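Local coordinates for mannose-specific lectin (Galanthus nivalis, PDB 1JPC), which binds alpha-D-linked mannose, with high affinity for alpha-(1-3)-mannose oligomers, and displays antiviral activity that may contribute to plant defence, at residues 19-24 with 86-91. Sequence-based numbering, arbitrary orientation.
Sequences GSFVFI and CILQKD. With MAN (alpha-D-mannopyranose), chain B.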
ATOM      1  N   GLY A  19      -1.867   4.328   6.431  1.00 20.25           N
ATOM      2  CA  GLY A  19      -0.873   5.091   7.166  1.00 19.90           C
ATOM      3  C   GLY A  19      -0.866   4.663   8.623  1.00 21.00           C
ATOM      4  O   GLY A  19      -0.768   3.468   8.913  1.00 21.25           O
ATOM      5  N   SER A  20      -1.027   5.625   9.532  1.00 21.72           N
ATOM      6  CA  SER A  20      -1.039   5.347  10.973  1.00 23.13           C
ATOM      7  C   SER A  20      -2.439   5.115  11.539  1.00 22.02           C
ATOM      8  O   SER A  20      -2.597   4.977  12.755  1.00 21.67           O
ATOM      9  CB  SER A  20      -0.368   6.488  11.749  1.00 22.66           C
ATOM     10  OG  SER A  20      -1.078   7.709  11.590  1.00 24.69           O
ATOM     11  N   PHE A  21      -3.444   5.075  10.662  1.00 21.81           N
ATOM     12  CA  PHE A  21      -4.842   4.879  11.073  1.00 20.02           C
ATOM     13  C   PHE A  21      -5.260   3.398  10.979  1.00 19.49           C
ATOM     14  O   PHE A  21      -5.042   2.745   9.946  1.00 19.69           O
ATOM     15  CB  PHE A  21      -5.803   5.702  10.185  1.00 19.63           C
ATOM     16  CG  PHE A  21      -5.391   7.133   9.973  1.00 18.09           C
ATOM     17  CD1 PHE A  21      -4.804   7.871  10.991  1.00 21.68           C
ATOM     18  CD2 PHE A  21      -5.602   7.744   8.734  1.00 20.08           C
ATOM     19  CE1 PHE A  21      -4.427   9.196  10.784  1.00 24.18           C
ATOM     20  CE2 PHE A  21      -5.232   9.065   8.518  1.00 22.35           C
ATOM     21  CZ  PHE A  21      -4.642   9.793   9.545  1.00 23.16           C
ATOM     22  N   VAL A  22      -5.878   2.888  12.042  1.00 20.24           N
ATOM     23  CA  VAL A  22      -6.348   1.505  12.082  1.00 20.98           C
ATOM     24  C   VAL A  22      -7.790   1.478  12.594  1.00 20.35           C
ATOM     25  O   VAL A  22      -8.095   2.007  13.660  1.00 24.88           O
ATOM     26  CB  VAL A  22      -5.456   0.608  12.989  1.00 22.00           C
ATOM     27  CG1 VAL A  22      -6.002  -0.824  13.024  1.00 19.10           C
ATOM     28  CG2 VAL A  22      -4.005   0.601  12.479  1.00 23.26           C
ATOM     29  N   PHE A  23      -8.683   0.935  11.781  1.00 21.73           N
ATOM     30  CA  PHE A  23     -10.097   0.824  12.124  1.00 21.46           C
ATOM     31  C   PHE A  23     -10.229  -0.679  12.369  1.00 22.15           C
ATOM     32  O   PHE A  23     -10.272  -1.469  11.422  1.00 22.46           O
ATOM     33  CB  PHE A  23     -10.943   1.272  10.927  1.00 23.00           C
ATOM     34  CG  PHE A  23     -12.401   1.460  11.238  1.00 23.99           C
ATOM     35  CD1 PHE A  23     -12.804   2.251  12.316  1.00 23.93           C
ATOM     36  CD2 PHE A  23     -13.374   0.861  10.442  1.00 22.19           C
ATOM     37  CE1 PHE A  23     -14.151   2.444  12.596  1.00 25.30           C
ATOM     38  CE2 PHE A  23     -14.730   1.050  10.717  1.00 25.69           C
ATOM     39  CZ  PHE A  23     -15.116   1.844  11.798  1.00 23.22           C
ATOM     40  N   ILE A  24     -10.276  -1.069  13.638  1.00 25.33           N
ATOM     41  CA  ILE A  24     -10.297  -2.476  13.987  1.00 23.14           C
ATOM     42  C   ILE A  24     -11.525  -3.012  14.732  1.00 29.41           C
ATOM     43  O   ILE A  24     -12.077  -2.353  15.618  1.00 26.60           O
ATOM     44  CB  ILE A  24      -8.995  -2.818  14.778  1.00 23.35           C
ATOM     45  CG1 ILE A  24      -8.907  -4.313  15.087  1.00 20.56           C
ATOM     46  CG2 ILE A  24      -8.911  -1.971  16.054  1.00 20.66           C
ATOM     47  CD1 ILE A  24      -7.607  -4.714  15.728  1.00 21.36           C
ATOM     48  N   CYS A  86     -17.161   1.023   2.472  1.00 22.66           N
ATOM     49  CA  CYS A  86     -16.860   1.725   3.707  1.00 20.46           C
ATOM     50  C   CYS A  86     -15.360   1.989   3.570  1.00 19.91           C
ATOM     51  O   CYS A  86     -14.572   1.049   3.478  1.00 23.33           O
ATOM     52  CB  CYS A  86     -17.141   0.841   4.911  1.00 16.74           C
ATOM     53  SG  CYS A  86     -16.714   1.651   6.452  1.00 25.19           S
ATOM     54  N   ILE A  87     -14.969   3.256   3.521  1.00 17.19           N
ATOM     55  CA  ILE A  87     -13.572   3.612   3.334  1.00 19.40           C
ATOM     56  C   ILE A  87     -12.935   4.329   4.512  1.00 20.06           C
ATOM     57  O   ILE A  87     -13.549   5.221   5.107  1.00 19.20           O
ATOM     58  CB  ILE A  87     -13.410   4.554   2.099  1.00 19.78           C
ATOM     59  CG1 ILE A  87     -14.095   3.961   0.876  1.00 18.33           C
ATOM     60  CG2 ILE A  87     -11.924   4.799   1.786  1.00 17.74           C
ATOM     61  CD1 ILE A  87     -14.051   4.872  -0.319  1.00 21.78           C
ATOM     62  N   LEU A  88     -11.726   3.900   4.873  1.00 19.38           N
ATOM     63  CA  LEU A  88     -10.939   4.566   5.913  1.00 20.01           C
ATOM     64  C   LEU A  88     -10.099   5.485   5.022  1.00 22.06           C
ATOM     65  O   LEU A  88      -9.141   5.046   4.373  1.00 21.24           O
ATOM     66  CB  LEU A  88     -10.035   3.585   6.673  1.00 20.63           C
ATOM     67  CG  LEU A  88      -8.834   4.155   7.460  1.00 21.42           C
ATOM     68  CD1 LEU A  88      -9.198   5.395   8.242  1.00 18.73           C
ATOM     69  CD2 LEU A  88      -8.282   3.095   8.398  1.00 16.85           C
ATOM     70  N   GLN A  89     -10.509   6.746   4.948  1.00 21.53           N
ATOM     71  CA  GLN A  89      -9.868   7.726   4.078  1.00 19.94           C
ATOM     72  C   GLN A  89      -8.553   8.303   4.564  1.00 18.62           C
ATOM     73  O   GLN A  89      -8.238   8.287   5.753  1.00 18.33           O
ATOM     74  CB  GLN A  89     -10.836   8.883   3.770  1.00 20.04           C
ATOM     75  CG  GLN A  89     -12.256   8.452   3.444  1.00 18.39           C
ATOM     76  CD  GLN A  89     -13.153   9.587   2.975  1.00 19.35           C
ATOM     77  OE1 GLN A  89     -14.085   9.357   2.215  1.00 23.29           O
ATOM     78  NE2 GLN A  89     -12.882  10.810   3.425  1.00 17.86           N
ATOM     79  N   LYS A  90      -7.812   8.869   3.617  1.00 20.28           N
ATOM     80  CA  LYS A  90      -6.537   9.499   3.904  1.00 22.53           C
ATOM     81  C   LYS A  90      -6.675  10.699   4.852  1.00 24.54           C
ATOM     82  O   LYS A  90      -5.703  11.084   5.515  1.00 27.41           O
ATOM     83  CB  LYS A  90      -5.843   9.910   2.596  1.00 22.87           C
ATOM     84  CG  LYS A  90      -6.600  10.909   1.745  1.00 23.26           C
ATOM     85  CD  LYS A  90      -5.879  11.131   0.434  1.00 24.67           C
ATOM     86  CE  LYS A  90      -6.554  12.203  -0.407  1.00 25.18           C
ATOM     87  NZ  LYS A  90      -5.881  12.320  -1.737  1.00 28.33           N
ATOM     88  N   ASP A  91      -7.873  11.279   4.929  1.00 25.10           N
ATOM     89  CA  ASP A  91      -8.120  12.414   5.811  1.00 24.64           C
ATOM     90  C   ASP A  91      -8.602  11.971   7.191  1.00 26.68           C
ATOM     91  O   ASP A  91      -9.089  12.784   7.976  1.00 28.07           O
ATOM     92  CB  ASP A  91      -9.104  13.411   5.178  1.00 25.38           C
ATOM     93  CG  ASP A  91     -10.519  12.864   5.052  1.00 27.97           C
ATOM     94  OD1 ASP A  91     -10.762  11.658   5.278  1.00 26.10           O
ATOM     95  OD2 ASP A  91     -11.407  13.662   4.698  1.00 28.72           O
TER
HETATM   96  C1  MAN B   2     -15.908  15.094   5.130  0.50 25.93           C
HETATM   97  C2  MAN B   2     -14.848  14.489   4.215  0.50 28.18           C
HETATM   98  C3  MAN B   2     -15.509  13.867   2.978  0.50 27.71           C
HETATM   99  C4  MAN B   2     -16.619  12.892   3.388  0.50 25.32           C
HETATM  100  C5  MAN B   2     -17.583  13.544   4.379  0.50 26.15           C
HETATM  101  C6  MAN B   2     -18.594  12.572   4.953  0.50 25.16           C
HETATM  102  O2  MAN B   2     -14.126  13.497   4.926  0.50 30.16           O
HETATM  103  O3  MAN B   2     -14.537  13.170   2.212  0.50 26.76           O
HETATM  104  O4  MAN B   2     -17.334  12.476   2.232  0.50 23.95           O
HETATM  105  O5  MAN B   2     -16.851  14.098   5.494  0.50 26.41           O
HETATM  106  O6  MAN B   2     -19.094  13.029   6.203  0.50 30.37           O
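Leu-88 pushes its forked end against the backbone of 21-24 between two phenylalanines. CD1 lies 3.9 Å from CB of Phe-21, while CD2 sits 3.6 Å from the carbonyl O of Phe-21 and 4.1 Å from CB of Phe-23. With CG anti to the backbone N (chi1 160°), the fork is directed at strand 21-24. A branched aliphatic residue suits this place, since one methyl, CD1, lies against Phe-21 and the other, CD2, over the backbone between Phe-21 and Phe-23. Phe-23 is buried; it meets Leu-88 through CB, and its side chain touches Leu-31, Leu-33 and Val-94.

No hydrogen bond joins the two segments. Strands 21-24 and 86-88 belong to different antiparallel sheets of the bulb-type lectin domain, a beta-prism II fold whose three sheets surround a hydrophobic core. Their axes come no closer than 9.0 Å, a spacing bridged by side chains, and alternation along strand 21-24 turns Val-22 away from this interface.

Toward 89-91 the packing thins. The Phe-21 ring reaches over with its edge, CE2 lying 3.6 Å from the carbonyl O of Lys-90, near the ring plane, where the slightly positive ring hydrogens suit an oxygen. Lys-90 is exposed, and its long chain lets NZ form a salt bridge with Glu-8 of a second subunit.

On the side turned from the core, Gln-89 and Asp-91 hold mannose. The Gln-89 amide both donates and accepts: NE2 gives a nearly straight bond (167°) to Asp-91 OD1, which lies in the amide plane, another to mannose O3 at 3.1 Å and a weak, bent hydrogen bond to O2, while OE1 accepts from Tyr-97 OH, helping to fix the amide. The Asp-91 carboxylate leaves its other oxygen, OD2, for mannose O2, which donates at 2.7 Å. Tyr-97 and Asn-93 also bind the sugar.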